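Local coordinates for pectinesterase 1 (Solanum lycopersicum, PDB 1XG2), which hydrolyses the methyl esters of cell-wall pectin through its right-handed parallel beta-helix catalytic domain, the part held in this chain, and may prepare fruit walls for softening, at residues A[150-155]-A[175-180]. Sequence-based numbering, arbitrary orientation.
Sequences GTVDFI and KYQQNM
Met180 grips the turn at 151-154 with both its backbone groups: its N donates to Thr151 O (3.0 Å), and its O accepts from Phe154 N (3.1 Å), almost in line with the carbonyl. These two bonds join successive coils of the parallel beta-helix, where the bend between strands 147-150 and 155-157 meets the start of strand 179-184. On the tight side, Asn179 fills the angle beside Thr151, its OD1 resting 3.2 Å from Thr151 CB. Its CG stands anti to the carbonyl carbon (chi1 -68°), which brings the amide across to the threonine, while ND2 is bound by Arg171 O; a short amide can thus bond to the loop after strand 167-170 and still pack here. An alanine here would lack the amide and would probably leave Arg171 O without its side-chain donor and a gap beside Thr151. Glycine suits position 150 because a CB there would strike Phe154 CB, and the phenylalanine ring lies over Gly150 N. The first carbons of Met180 lie alongside Asp153, CB 3.5 Å from Asp153 OD1, before the unbranched, apolar chain bends off at chi2; it also touches Tyr218.

Toward Gln177 the fit is looser and wetter. Val152 CG2 merely touches Gln177 NE2 at 3.9 Å, the two side chains crossing at about a right angle, and also meets Gln178 O. One water bridges the coils, 2.7 Å from Thr151 OG1 and donating to Gln177 OE1, which also accepts from Gly174 N; the extended glutamine is long enough to take both.

Asp153 is the predicted nucleophile, beside Asp132, the predicted proton donor, and its OD1 forms a salt bridge with Arg221, a probable substrate-binding residue. Backbone bonds at Thr151 and Phe154, before and after Asp153, are consistent with a turn that limits how far the nucleophile can shift, with Arg221 orienting its carboxylate.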
ATOM      1  N   GLY A 150      16.409  -0.314   0.453  1.00 10.63           N
ATOM      2  CA  GLY A 150      16.225  -0.600  -0.958  1.00 11.03           C
ATOM      3  C   GLY A 150      16.886   0.426  -1.856  1.00 11.42           C
ATOM      4  O   GLY A 150      17.691   1.241  -1.404  1.00 11.42           O
ATOM      5  N   THR A 151      16.506   0.416  -3.129  1.00 11.84           N
ATOM      6  CA  THR A 151      17.092   1.321  -4.106  1.00 12.10           C
ATOM      7  C   THR A 151      16.011   2.124  -4.815  1.00 11.96           C
ATOM      8  O   THR A 151      15.712   3.251  -4.412  1.00 12.16           O
ATOM      9  CB  THR A 151      17.911   0.530  -5.130  1.00 11.91           C
ATOM     10  OG1 THR A 151      17.145  -0.583  -5.605  1.00 11.79           O
ATOM     11  CG2 THR A 151      19.126  -0.071  -4.490  1.00 11.30           C
ATOM     12  N   VAL A 152      15.420   1.526  -5.851  1.00 12.46           N
ATOM     13  CA  VAL A 152      14.464   2.194  -6.718  1.00 12.84           C
ATOM     14  C   VAL A 152      13.041   1.929  -6.207  1.00 12.70           C
ATOM     15  O   VAL A 152      12.605   0.785  -6.154  1.00 12.68           O
ATOM     16  CB  VAL A 152      14.585   1.677  -8.186  1.00 13.25           C
ATOM     17  CG1 VAL A 152      13.559   2.342  -9.078  1.00 13.70           C
ATOM     18  CG2 VAL A 152      16.013   1.876  -8.741  1.00 14.22           C
ATOM     19  N   ASP A 153      12.348   2.999  -5.817  1.00 11.95           N
ATOM     20  CA  ASP A 153      10.945   2.961  -5.413  1.00 11.65           C
ATOM     21  C   ASP A 153      10.737   1.999  -4.257  1.00 11.35           C
ATOM     22  O   ASP A 153       9.860   1.150  -4.324  1.00 11.29           O
ATOM     23  CB  ASP A 153      10.050   2.506  -6.581  1.00 11.79           C
ATOM     24  CG  ASP A 153      10.123   3.417  -7.778  1.00 12.60           C
ATOM     25  OD1 ASP A 153      10.628   4.568  -7.669  1.00 12.66           O
ATOM     26  OD2 ASP A 153       9.684   3.054  -8.884  1.00 12.43           O
ATOM     27  N   PHE A 154      11.547   2.099  -3.210  1.00 10.83           N
ATOM     28  CA  PHE A 154      11.569   1.017  -2.232  1.00 10.96           C
ATOM     29  C   PHE A 154      10.431   1.055  -1.201  1.00 10.62           C
ATOM     30  O   PHE A 154      10.185   0.063  -0.498  1.00 11.15           O
ATOM     31  CB  PHE A 154      12.984   0.754  -1.670  1.00 10.62           C
ATOM     32  CG  PHE A 154      13.530   1.776  -0.685  1.00 10.36           C
ATOM     33  CD1 PHE A 154      13.237   1.676   0.662  1.00 11.07           C
ATOM     34  CD2 PHE A 154      14.485   2.712  -1.078  1.00  9.15           C
ATOM     35  CE1 PHE A 154      13.788   2.548   1.581  1.00 10.13           C
ATOM     36  CE2 PHE A 154      15.066   3.575  -0.152  1.00  8.80           C
ATOM     37  CZ  PHE A 154      14.698   3.488   1.190  1.00 10.85           C
ATOM     38  N   ILE A 155       9.690   2.158  -1.178  1.00  9.91           N
ATOM     39  CA  ILE A 155       8.400   2.202  -0.486  1.00 10.17           C
ATOM     40  C   ILE A 155       7.363   2.695  -1.475  1.00  9.89           C
ATOM     41  O   ILE A 155       7.359   3.868  -1.851  1.00 10.02           O
ATOM     42  CB  ILE A 155       8.433   3.118   0.739  1.00 10.44           C
ATOM     43  CG1 ILE A 155       9.500   2.655   1.724  1.00 10.66           C
ATOM     44  CG2 ILE A 155       7.072   3.113   1.434  1.00 11.75           C
ATOM     45  CD1 ILE A 155       9.747   3.626   2.855  1.00 12.28           C
ATOM     46  N   LYS A 175      24.418   0.082 -11.974  1.00 18.84           N
ATOM     47  CA  LYS A 175      25.000   1.164 -12.747  1.00 19.73           C
ATOM     48  C   LYS A 175      23.911   2.056 -13.334  1.00 18.75           C
ATOM     49  O   LYS A 175      22.916   1.592 -13.875  1.00 18.68           O
ATOM     50  CB  LYS A 175      25.833   0.551 -13.873  1.00 20.39           C
ATOM     51  CG  LYS A 175      27.267   1.087 -13.893  1.00 24.46           C
ATOM     52  CD  LYS A 175      28.030   0.652 -15.146  1.00 26.81           C
ATOM     53  CE  LYS A 175      29.547   0.623 -14.928  1.00 27.81           C
ATOM     54  N   TYR A 176      24.091   3.365 -13.203  1.00 18.62           N
ATOM     55  CA  TYR A 176      23.206   4.386 -13.774  1.00 19.11           C
ATOM     56  C   TYR A 176      21.833   4.492 -13.101  1.00 17.88           C
ATOM     57  O   TYR A 176      21.010   5.293 -13.521  1.00 18.09           O
ATOM     58  CB  TYR A 176      23.036   4.217 -15.294  1.00 19.73           C
ATOM     59  CG  TYR A 176      24.321   3.888 -16.011  1.00 23.12           C
ATOM     60  CD1 TYR A 176      24.423   2.751 -16.801  1.00 27.20           C
ATOM     61  CD2 TYR A 176      25.435   4.713 -15.895  1.00 25.53           C
ATOM     62  CE1 TYR A 176      25.608   2.438 -17.464  1.00 28.69           C
ATOM     63  CE2 TYR A 176      26.626   4.406 -16.552  1.00 27.92           C
ATOM     64  CZ  TYR A 176      26.699   3.267 -17.338  1.00 28.17           C
ATOM     65  OH  TYR A 176      27.872   2.938 -17.991  1.00 31.30           O
ATOM     66  N   GLN A 177      21.584   3.714 -12.056  1.00 16.40           N
ATOM     67  CA  GLN A 177      20.301   3.798 -11.384  1.00 15.72           C
ATOM     68  C   GLN A 177      20.256   4.994 -10.464  1.00 14.86           C
ATOM     69  O   GLN A 177      21.288   5.522 -10.043  1.00 14.84           O
ATOM     70  CB  GLN A 177      19.988   2.510 -10.633  1.00 15.39           C
ATOM     71  CG  GLN A 177      19.627   1.382 -11.584  1.00 16.18           C
ATOM     72  CD  GLN A 177      19.055   0.176 -10.872  1.00 15.72           C
ATOM     73  OE1 GLN A 177      19.620  -0.284  -9.884  1.00 16.62           O
ATOM     74  NE2 GLN A 177      17.926  -0.322 -11.354  1.00 15.82           N
ATOM     75  N   GLN A 178      19.033   5.425 -10.173  1.00 14.11           N
ATOM     76  CA  GLN A 178      18.761   6.511  -9.248  1.00 13.64           C
ATOM     77  C   GLN A 178      17.791   6.007  -8.171  1.00 13.16           C
ATOM     78  O   GLN A 178      16.721   5.464  -8.487  1.00 13.09           O
ATOM     79  CB  GLN A 178      18.117   7.666  -9.988  1.00 13.56           C
ATOM     80  CG  GLN A 178      18.893   8.166 -11.211  1.00 15.29           C
ATOM     81  CD  GLN A 178      18.359   9.503 -11.724  1.00 18.95           C
ATOM     82  OE1 GLN A 178      19.135  10.413 -12.050  1.00 24.90           O
ATOM     83  NE2 GLN A 178      17.051   9.629 -11.783  1.00 17.30           N
ATOM     84  N   ASN A 179      18.178   6.164  -6.913  1.00 13.02           N
ATOM     85  CA  ASN A 179      17.361   5.687  -5.796  1.00 12.99           C
ATOM     86  C   ASN A 179      16.174   6.619  -5.562  1.00 12.61           C
ATOM     87  O   ASN A 179      16.298   7.832  -5.688  1.00 13.15           O
ATOM     88  CB  ASN A 179      18.177   5.587  -4.513  1.00 12.41           C
ATOM     89  CG  ASN A 179      19.221   4.497  -4.566  1.00 12.58           C
ATOM     90  OD1 ASN A 179      19.090   3.546  -5.323  1.00 12.43           O
ATOM     91  ND2 ASN A 179      20.277   4.636  -3.751  1.00 12.73           N
ATOM     92  N   MET A 180      15.036   6.024  -5.231  1.00 12.78           N
ATOM     93  CA  MET A 180      13.827   6.746  -4.860  1.00 12.26           C
ATOM     94  C   MET A 180      13.276   6.063  -3.616  1.00 12.11           C
ATOM     95  O   MET A 180      12.855   4.900  -3.679  1.00 12.18           O
ATOM     96  CB  MET A 180      12.770   6.677  -5.965  1.00 12.53           C
ATOM     97  CG  MET A 180      13.272   6.956  -7.347  1.00 12.65           C
ATOM     98  SD  MET A 180      13.429   8.715  -7.602  1.00 14.72           S
ATOM     99  CE  MET A 180      14.568   8.720  -8.987  1.00 15.89           C
TER
HETATM  100  O   HOH W   1      18.077  -1.509  -7.964  1.00  9.59           O